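Local coordinates for lysine-sensitive aspartokinase 3 (Escherichia coli, PDB 2J0W), which catalyses the ATP-dependent phosphorylation of L-aspartate to 4-phospho-L-aspartate, the first step towards lysine, and is feedback-inhibited by lysine, at residues A[16-28]-A[124-136]. Sequence-based numbering, arbitrary orientation.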
ATOM      1  N   ASP A  16     -38.897 -10.243  20.652  1.00 56.69           N
ATOM      2  CA  ASP A  16     -40.145 -10.328  21.397  1.00 59.88           C
ATOM      3  C   ASP A  16     -40.291 -11.640  22.137  1.00 61.01           C
ATOM      4  O   ASP A  16     -39.460 -12.544  22.007  1.00 61.28           O
ATOM      5  CB  ASP A  16     -41.333 -10.161  20.457  1.00 53.82           C
ATOM      6  CG  ASP A  16     -41.284 -11.127  19.297  1.00 64.30           C
ATOM      7  OD1 ASP A  16     -40.929 -12.309  19.524  1.00 60.25           O
ATOM      8  OD2 ASP A  16     -41.606 -10.704  18.162  1.00 67.02           O
ATOM      9  N   PHE A  17     -41.373 -11.736  22.900  1.00 62.28           N
ATOM     10  CA  PHE A  17     -41.666 -12.924  23.683  1.00 66.58           C
ATOM     11  C   PHE A  17     -41.467 -14.240  22.908  1.00 68.85           C
ATOM     12  O   PHE A  17     -40.679 -15.094  23.321  1.00 69.26           O
ATOM     13  CB  PHE A  17     -43.094 -12.833  24.219  1.00 68.95           C
ATOM     14  CG  PHE A  17     -43.443 -13.911  25.203  1.00 70.63           C
ATOM     15  CD1 PHE A  17     -44.297 -14.947  24.846  1.00 70.32           C
ATOM     16  CD2 PHE A  17     -42.913 -13.887  26.492  1.00 74.95           C
ATOM     17  CE1 PHE A  17     -44.621 -15.948  25.759  1.00 76.18           C
ATOM     18  CE2 PHE A  17     -43.229 -14.881  27.414  1.00 74.61           C
ATOM     19  CZ  PHE A  17     -44.086 -15.915  27.047  1.00 77.00           C
ATOM     20  N   ASP A  18     -42.169 -14.400  21.788  1.00 68.90           N
ATOM     21  CA  ASP A  18     -42.050 -15.621  20.991  1.00 67.41           C
ATOM     22  C   ASP A  18     -40.599 -15.924  20.664  1.00 66.26           C
ATOM     23  O   ASP A  18     -40.067 -16.973  21.040  1.00 64.15           O
ATOM     24  CB  ASP A  18     -42.846 -15.495  19.691  1.00 69.70           C
ATOM     25  CG  ASP A  18     -44.336 -15.336  19.935  1.00 79.49           C
ATOM     26  OD1 ASP A  18     -44.888 -16.092  20.771  1.00 76.89           O
ATOM     27  OD2 ASP A  18     -44.953 -14.461  19.289  1.00 80.24           O
ATOM     28  N   ALA A  19     -39.971 -14.988  19.958  1.00 64.96           N
ATOM     29  CA  ALA A  19     -38.576 -15.098  19.556  1.00 58.10           C
ATOM     30  C   ALA A  19     -37.716 -15.467  20.757  1.00 52.86           C
ATOM     31  O   ALA A  19     -36.870 -16.374  20.701  1.00 45.27           O
ATOM     32  CB  ALA A  19     -38.112 -13.766  18.974  1.00 56.18           C
ATOM     33  N   MET A  20     -37.945 -14.750  21.847  1.00 49.70           N
ATOM     34  CA  MET A  20     -37.191 -14.989  23.057  1.00 51.54           C
ATOM     35  C   MET A  20     -37.367 -16.448  23.430  1.00 51.32           C
ATOM     36  O   MET A  20     -36.419 -17.107  23.838  1.00 54.13           O
ATOM     37  CB  MET A  20     -37.689 -14.071  24.169  1.00 50.20           C
ATOM     38  CG  MET A  20     -36.629 -13.741  25.188  1.00 51.47           C
ATOM     39  SD  MET A  20     -36.711 -12.018  25.719  1.00 57.11           S
ATOM     40  CE  MET A  20     -37.558 -12.177  27.223  1.00 48.03           C
ATOM     41  N   ASN A  21     -38.588 -16.950  23.270  1.00 51.70           N
ATOM     42  CA  ASN A  21     -38.893 -18.343  23.563  1.00 51.86           C
ATOM     43  C   ASN A  21     -38.151 -19.277  22.589  1.00 52.58           C
ATOM     44  O   ASN A  21     -37.486 -20.235  23.010  1.00 49.87           O
ATOM     45  CB  ASN A  21     -40.408 -18.583  23.482  1.00 52.23           C
ATOM     46  CG  ASN A  21     -41.104 -18.438  24.836  1.00 52.79           C
ATOM     47  OD1 ASN A  21     -40.656 -18.993  25.850  1.00 48.32           O
ATOM     48  ND2 ASN A  21     -42.213 -17.710  24.854  1.00 49.18           N
ATOM     49  N   ARG A  22     -38.270 -19.014  21.288  1.00 51.18           N
ATOM     50  CA  ARG A  22     -37.561 -19.835  20.311  1.00 50.58           C
ATOM     51  C   ARG A  22     -36.128 -19.990  20.808  1.00 54.32           C
ATOM     52  O   ARG A  22     -35.586 -21.095  20.843  1.00 56.82           O
ATOM     53  CB  ARG A  22     -37.531 -19.165  18.936  1.00 45.85           C
ATOM     54  CG  ARG A  22     -38.722 -19.445  18.042  1.00 45.08           C
ATOM     55  CD  ARG A  22     -38.648 -18.624  16.754  1.00 42.52           C
ATOM     56  NE  ARG A  22     -39.581 -17.500  16.776  1.00 60.22           N
ATOM     57  CZ  ARG A  22     -39.233 -16.221  16.648  1.00 62.99           C
ATOM     58  NH1 ARG A  22     -37.958 -15.885  16.489  1.00 69.75           N
ATOM     59  NH2 ARG A  22     -40.165 -15.273  16.674  1.00 65.35           N
ATOM     60  N   SER A  23     -35.530 -18.868  21.204  1.00 53.09           N
ATOM     61  CA  SER A  23     -34.157 -18.859  21.687  1.00 55.96           C
ATOM     62  C   SER A  23     -33.981 -19.610  22.998  1.00 56.19           C
ATOM     63  O   SER A  23     -32.956 -20.251  23.218  1.00 56.60           O
ATOM     64  CB  SER A  23     -33.660 -17.415  21.843  1.00 55.44           C
ATOM     65  OG  SER A  23     -33.568 -16.772  20.581  1.00 44.14           O
ATOM     66  N   ALA A  24     -34.974 -19.530  23.871  1.00 57.30           N
ATOM     67  CA  ALA A  24     -34.885 -20.225  25.147  1.00 60.81           C
ATOM     68  C   ALA A  24     -34.893 -21.725  24.880  1.00 62.61           C
ATOM     69  O   ALA A  24     -34.170 -22.488  25.533  1.00 63.75           O
ATOM     70  CB  ALA A  24     -36.050 -19.845  26.046  1.00 59.24           C
ATOM     71  N   ASP A  25     -35.708 -22.147  23.915  1.00 61.21           N
ATOM     72  CA  ASP A  25     -35.774 -23.563  23.575  1.00 62.87           C
ATOM     73  C   ASP A  25     -34.356 -24.001  23.236  1.00 62.00           C
ATOM     74  O   ASP A  25     -33.753 -24.802  23.959  1.00 59.27           O
ATOM     75  CB  ASP A  25     -36.707 -23.803  22.380  1.00 66.89           C
ATOM     76  CG  ASP A  25     -38.168 -23.469  22.692  1.00 77.48           C
ATOM     77  OD1 ASP A  25     -38.641 -23.760  23.817  1.00 82.52           O
ATOM     78  OD2 ASP A  25     -38.860 -22.935  21.801  1.00 80.10           O
ATOM     79  N   ILE A  26     -33.824 -23.446  22.149  1.00 62.36           N
ATOM     80  CA  ILE A  26     -32.468 -23.735  21.689  1.00 62.26           C
ATOM     81  C   ILE A  26     -31.438 -23.889  22.824  1.00 63.42           C
ATOM     82  O   ILE A  26     -30.620 -24.813  22.813  1.00 59.84           O
ATOM     83  CB  ILE A  26     -31.987 -22.624  20.747  1.00 59.69           C
ATOM     84  CG1 ILE A  26     -32.865 -22.589  19.499  1.00 49.58           C
ATOM     85  CG2 ILE A  26     -30.533 -22.844  20.376  1.00 63.71           C
ATOM     86  CD1 ILE A  26     -32.305 -21.709  18.405  1.00 39.59           C
ATOM     87  N   VAL A  27     -31.473 -22.983  23.795  1.00 64.26           N
ATOM     88  CA  VAL A  27     -30.536 -23.052  24.912  1.00 68.88           C
ATOM     89  C   VAL A  27     -30.720 -24.358  25.689  1.00 74.39           C
ATOM     90  O   VAL A  27     -29.779 -24.883  26.297  1.00 73.73           O
ATOM     91  CB  VAL A  27     -30.738 -21.868  25.882  1.00 61.52           C
ATOM     92  CG1 VAL A  27     -29.733 -21.940  27.006  1.00 48.88           C
ATOM     93  CG2 VAL A  27     -30.590 -20.561  25.138  1.00 65.91           C
ATOM     94  N   LEU A  28     -31.943 -24.881  25.654  1.00 77.88           N
ATOM     95  CA  LEU A  28     -32.278 -26.108  26.366  1.00 79.14           C
ATOM     96  C   LEU A  28     -32.328 -27.341  25.477  1.00 78.85           C
ATOM     97  O   LEU A  28     -32.988 -28.319  25.811  1.00 80.01           O
ATOM     98  CB  LEU A  28     -33.615 -25.926  27.087  1.00 73.78           C
ATOM     99  CG  LEU A  28     -33.583 -24.694  27.992  1.00 65.08           C
ATOM    100  CD1 LEU A  28     -34.919 -24.490  28.669  1.00 67.60           C
ATOM    101  CD2 LEU A  28     -32.483 -24.867  29.008  1.00 53.30           C
ATOM    102  N   LEU A 124     -32.774  -9.301  31.610  1.00 56.96           N
ATOM    103  CA  LEU A 124     -33.634  -9.442  32.782  1.00 54.60           C
ATOM    104  C   LEU A 124     -34.888 -10.217  32.419  1.00 54.73           C
ATOM    105  O   LEU A 124     -35.347 -11.070  33.177  1.00 56.97           O
ATOM    106  CB  LEU A 124     -34.049  -8.085  33.326  1.00 50.46           C
ATOM    107  CG  LEU A 124     -33.039  -7.423  34.252  1.00 60.93           C
ATOM    108  CD1 LEU A 124     -33.622  -6.141  34.820  1.00 56.57           C
ATOM    109  CD2 LEU A 124     -32.694  -8.386  35.366  1.00 63.62           C
ATOM    110  N   LEU A 125     -35.442  -9.916  31.254  1.00 50.62           N
ATOM    111  CA  LEU A 125     -36.644 -10.587  30.820  1.00 51.44           C
ATOM    112  C   LEU A 125     -36.351 -12.034  30.467  1.00 54.22           C
ATOM    113  O   LEU A 125     -37.088 -12.940  30.861  1.00 58.50           O
ATOM    114  CB  LEU A 125     -37.255  -9.858  29.621  1.00 50.54           C
ATOM    115  CG  LEU A 125     -37.666  -8.401  29.888  1.00 54.02           C
ATOM    116  CD1 LEU A 125     -38.280  -7.802  28.639  1.00 47.93           C
ATOM    117  CD2 LEU A 125     -38.651  -8.338  31.059  1.00 50.91           C
ATOM    118  N   PHE A 126     -35.269 -12.267  29.740  1.00 52.93           N
ATOM    119  CA  PHE A 126     -34.959 -13.629  29.357  1.00 52.14           C
ATOM    120  C   PHE A 126     -34.904 -14.555  30.571  1.00 54.69           C
ATOM    121  O   PHE A 126     -35.471 -15.650  30.528  1.00 57.58           O
ATOM    122  CB  PHE A 126     -33.644 -13.701  28.583  1.00 46.71           C
ATOM    123  CG  PHE A 126     -33.492 -14.965  27.778  1.00 49.44           C
ATOM    124  CD1 PHE A 126     -34.278 -15.183  26.653  1.00 49.92           C
ATOM    125  CD2 PHE A 126     -32.588 -15.952  28.162  1.00 50.65           C
ATOM    126  CE1 PHE A 126     -34.172 -16.362  25.921  1.00 47.96           C
ATOM    127  CE2 PHE A 126     -32.475 -17.132  27.440  1.00 43.71           C
ATOM    128  CZ  PHE A 126     -33.268 -17.338  26.319  1.00 50.52           C
ATOM    129  N   VAL A 127     -34.248 -14.133  31.654  1.00 52.87           N
ATOM    130  CA  VAL A 127     -34.173 -14.998  32.830  1.00 54.98           C
ATOM    131  C   VAL A 127     -35.577 -15.363  33.271  1.00 58.73           C
ATOM    132  O   VAL A 127     -35.836 -16.503  33.666  1.00 59.36           O
ATOM    133  CB  VAL A 127     -33.426 -14.341  34.018  1.00 54.31           C
ATOM    134  CG1 VAL A 127     -32.062 -13.891  33.573  1.00 53.74           C
ATOM    135  CG2 VAL A 127     -34.218 -13.180  34.581  1.00 65.15           C
ATOM    136  N   GLU A 128     -36.485 -14.392  33.181  1.00 61.34           N
ATOM    137  CA  GLU A 128     -37.872 -14.604  33.561  1.00 65.96           C
ATOM    138  C   GLU A 128     -38.548 -15.597  32.633  1.00 69.67           C
ATOM    139  O   GLU A 128     -39.365 -16.409  33.069  1.00 73.61           O
ATOM    140  CB  GLU A 128     -38.636 -13.285  33.559  1.00 68.89           C
ATOM    141  CG  GLU A 128     -38.292 -12.409  34.744  1.00 79.67           C
ATOM    142  CD  GLU A 128     -38.294 -13.188  36.048  1.00 87.34           C
ATOM    143  OE1 GLU A 128     -39.354 -13.743  36.416  1.00 88.92           O
ATOM    144  OE2 GLU A 128     -37.229 -13.252  36.699  1.00 86.05           O
ATOM    145  N   ILE A 129     -38.215 -15.538  31.350  1.00 68.65           N
ATOM    146  CA  ILE A 129     -38.797 -16.475  30.415  1.00 67.06           C
ATOM    147  C   ILE A 129     -38.271 -17.880  30.702  1.00 70.65           C
ATOM    148  O   ILE A 129     -38.944 -18.873  30.420  1.00 73.07           O
ATOM    149  CB  ILE A 129     -38.478 -16.082  28.969  1.00 58.96           C
ATOM    150  CG1 ILE A 129     -39.539 -15.106  28.469  1.00 63.38           C
ATOM    151  CG2 ILE A 129     -38.437 -17.300  28.087  1.00 50.91           C
ATOM    152  CD1 ILE A 129     -39.495 -14.875  26.978  1.00 66.99           C
ATOM    153  N   LEU A 130     -37.076 -17.957  31.279  1.00 71.68           N
ATOM    154  CA  LEU A 130     -36.472 -19.245  31.595  1.00 75.81           C
ATOM    155  C   LEU A 130     -36.986 -19.827  32.903  1.00 78.65           C
ATOM    156  O   LEU A 130     -37.140 -21.046  33.020  1.00 81.16           O
ATOM    157  CB  LEU A 130     -34.948 -19.131  31.644  1.00 77.89           C
ATOM    158  CG  LEU A 130     -34.252 -18.875  30.309  1.00 79.82           C
ATOM    159  CD1 LEU A 130     -32.756 -19.013  30.487  1.00 83.16           C
ATOM    160  CD2 LEU A 130     -34.737 -19.871  29.280  1.00 84.38           C
ATOM    161  N   ARG A 131     -37.241 -18.969  33.888  1.00 78.16           N
ATOM    162  CA  ARG A 131     -37.763 -19.427  35.173  1.00 79.59           C
ATOM    163  C   ARG A 131     -39.260 -19.733  35.099  1.00 81.72           C
ATOM    164  O   ARG A 131     -39.806 -20.422  35.958  1.00 81.29           O
ATOM    165  CB  ARG A 131     -37.492 -18.385  36.256  1.00 72.26           C
ATOM    166  CG  ARG A 131     -36.040 -18.312  36.618  1.00 75.17           C
ATOM    167  CD  ARG A 131     -35.794 -17.363  37.751  1.00 83.84           C
ATOM    168  NE  ARG A 131     -34.396 -17.402  38.162  1.00 96.30           N
ATOM    169  CZ  ARG A 131     -33.869 -16.612  39.090  1.00103.08           C
ATOM    170  NH1 ARG A 131     -34.625 -15.713  39.710  1.00103.86           N
ATOM    171  NH2 ARG A 131     -32.583 -16.723  39.402  1.00106.78           N
ATOM    172  N   GLU A 132     -39.915 -19.215  34.068  1.00 84.02           N
ATOM    173  CA  GLU A 132     -41.338 -19.451  33.872  1.00 84.89           C
ATOM    174  C   GLU A 132     -41.467 -20.901  33.405  1.00 87.24           C
ATOM    175  O   GLU A 132     -42.570 -21.414  33.200  1.00 90.34           O
ATOM    176  CB  GLU A 132     -41.886 -18.504  32.806  1.00 86.59           C
ATOM    177  CG  GLU A 132     -43.397 -18.398  32.778  1.00 89.95           C
ATOM    178  CD  GLU A 132     -43.875 -17.109  32.131  1.00 88.62           C
ATOM    179  OE1 GLU A 132     -44.265 -17.137  30.941  1.00 86.12           O
ATOM    180  OE2 GLU A 132     -43.849 -16.068  32.822  1.00 83.86           O
ATOM    181  N   ARG A 133     -40.317 -21.555  33.245  1.00 85.41           N
ATOM    182  CA  ARG A 133     -40.249 -22.948  32.824  1.00 85.13           C
ATOM    183  C   ARG A 133     -39.545 -23.789  33.873  1.00 87.10           C
ATOM    184  O   ARG A 133     -39.046 -24.872  33.559  1.00 85.09           O
ATOM    185  CB  ARG A 133     -39.465 -23.088  31.530  1.00 85.01           C
ATOM    186  CG  ARG A 133     -39.971 -22.285  30.374  1.00 83.49           C
ATOM    187  CD  ARG A 133     -39.170 -22.650  29.151  1.00 71.08           C
ATOM    188  NE  ARG A 133     -39.709 -22.028  27.952  1.00 72.98           N
ATOM    189  CZ  ARG A 133     -39.376 -22.392  26.720  1.00 74.62           C
ATOM    190  NH1 ARG A 133     -38.507 -23.376  26.539  1.00 74.41           N
ATOM    191  NH2 ARG A 133     -39.910 -21.775  25.672  1.00 68.75           N
ATOM    192  N   ASP A 134     -39.486 -23.286  35.105  1.00 90.92           N
ATOM    193  CA  ASP A 134     -38.822 -24.006  36.197  1.00 95.80           C
ATOM    194  C   ASP A 134     -37.377 -24.343  35.808  1.00 97.11           C
ATOM    195  O   ASP A 134     -37.011 -25.514  35.665  1.00 97.00           O
ATOM    196  CB  ASP A 134     -39.574 -25.302  36.524  1.00101.53           C
ATOM    197  CG  ASP A 134     -40.766 -25.076  37.435  1.00101.59           C
ATOM    198  OD1 ASP A 134     -41.556 -24.138  37.174  1.00 97.06           O
ATOM    199  OD2 ASP A 134     -40.921 -25.843  38.413  1.00102.50           O
ATOM    200  N   VAL A 135     -36.556 -23.314  35.637  1.00 97.43           N
ATOM    201  CA  VAL A 135     -35.168 -23.513  35.269  1.00 94.28           C
ATOM    202  C   VAL A 135     -34.289 -22.674  36.175  1.00 94.03           C
ATOM    203  O   VAL A 135     -34.611 -21.531  36.489  1.00 93.14           O
ATOM    204  CB  VAL A 135     -34.911 -23.075  33.797  1.00 89.95           C
ATOM    205  CG1 VAL A 135     -33.480 -23.392  33.409  1.00 89.45           C
ATOM    206  CG2 VAL A 135     -35.883 -23.767  32.856  1.00 78.36           C
ATOM    207  N   GLN A 136     -33.192 -23.262  36.625  1.00 94.77           N
ATOM    208  CA  GLN A 136     -32.248 -22.531  37.450  1.00 94.96           C
ATOM    209  C   GLN A 136     -31.532 -21.578  36.511  1.00 92.17           C
ATOM    210  O   GLN A 136     -30.587 -21.981  35.845  1.00 95.42           O
ATOM    211  CB  GLN A 136     -31.224 -23.483  38.069  1.00 98.83           C
ATOM    212  CG  GLN A 136     -31.700 -24.200  39.298  1.00108.72           C
ATOM    213  CD  GLN A 136     -32.123 -23.226  40.361  1.00117.43           C
ATOM    214  OE1 GLN A 136     -33.260 -22.734  40.359  1.00123.89           O
ATOM    215  NE2 GLN A 136     -31.196 -22.914  41.289  1.00117.62           N
TER
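Leu-125 CB meets the methyl end of Met-20 where two helices of the amino acid kinase domain, 17-27 and 108-131, pack by knobs into holes. The axes of segments 17-27 and 124-131 come within 10.1 Å and cross at -64°. Helix 17-27 follows the first strand of the central sheet, 5-9. Phe-126 is the first knob, set among Met-20, Ser-23, Ala-24 and Val-27. Its CG is anti to the backbone N (chi1 -161°), which carries the ring across to helix 17-27. The Met-20 sulfur lies at the ring edge, 5.5 Å from the centroid, a Met-aromatic contact. The Phe-126 side chain also touches Ile-180 of strand 178-182, which joins helix 108-131 to the sheet. Ile-129 is the second knob, among Phe-17, Met-20, Asn-21 and Ala-24. Its CD1 lies 3.6 Å from Phe-17 CD2, while CG2 faces Asn-21 OD1. Leu-130 CD2 reaches Ala-24 CB at 3.5 Å. Glu-132 brings OE1 to the edge of the Phe-17 ring, and its OE2 accepts from Arg-79 N. Arg-133 stretches an extended chain back over Ala-24, whose CB sits over the centre of one guanidinium face. Arg-133 NH2 makes a hydrogen bond to Asn-21 OD1 at 2.9 Å, from above the amide plane. NH1 and NH2 of Arg-133 form an end-on salt bridge to Asp-25, both bonded to OD1 from one face of the carboxylate, with NH1 at 2.8 Å. A serine in its place would probably leave the Asp-25 carboxylate without its cationic partner and Asn-21 OD1 without its guanidinium donor. Val-135 CG2 lies 4.4 Å from Leu-28 CD1.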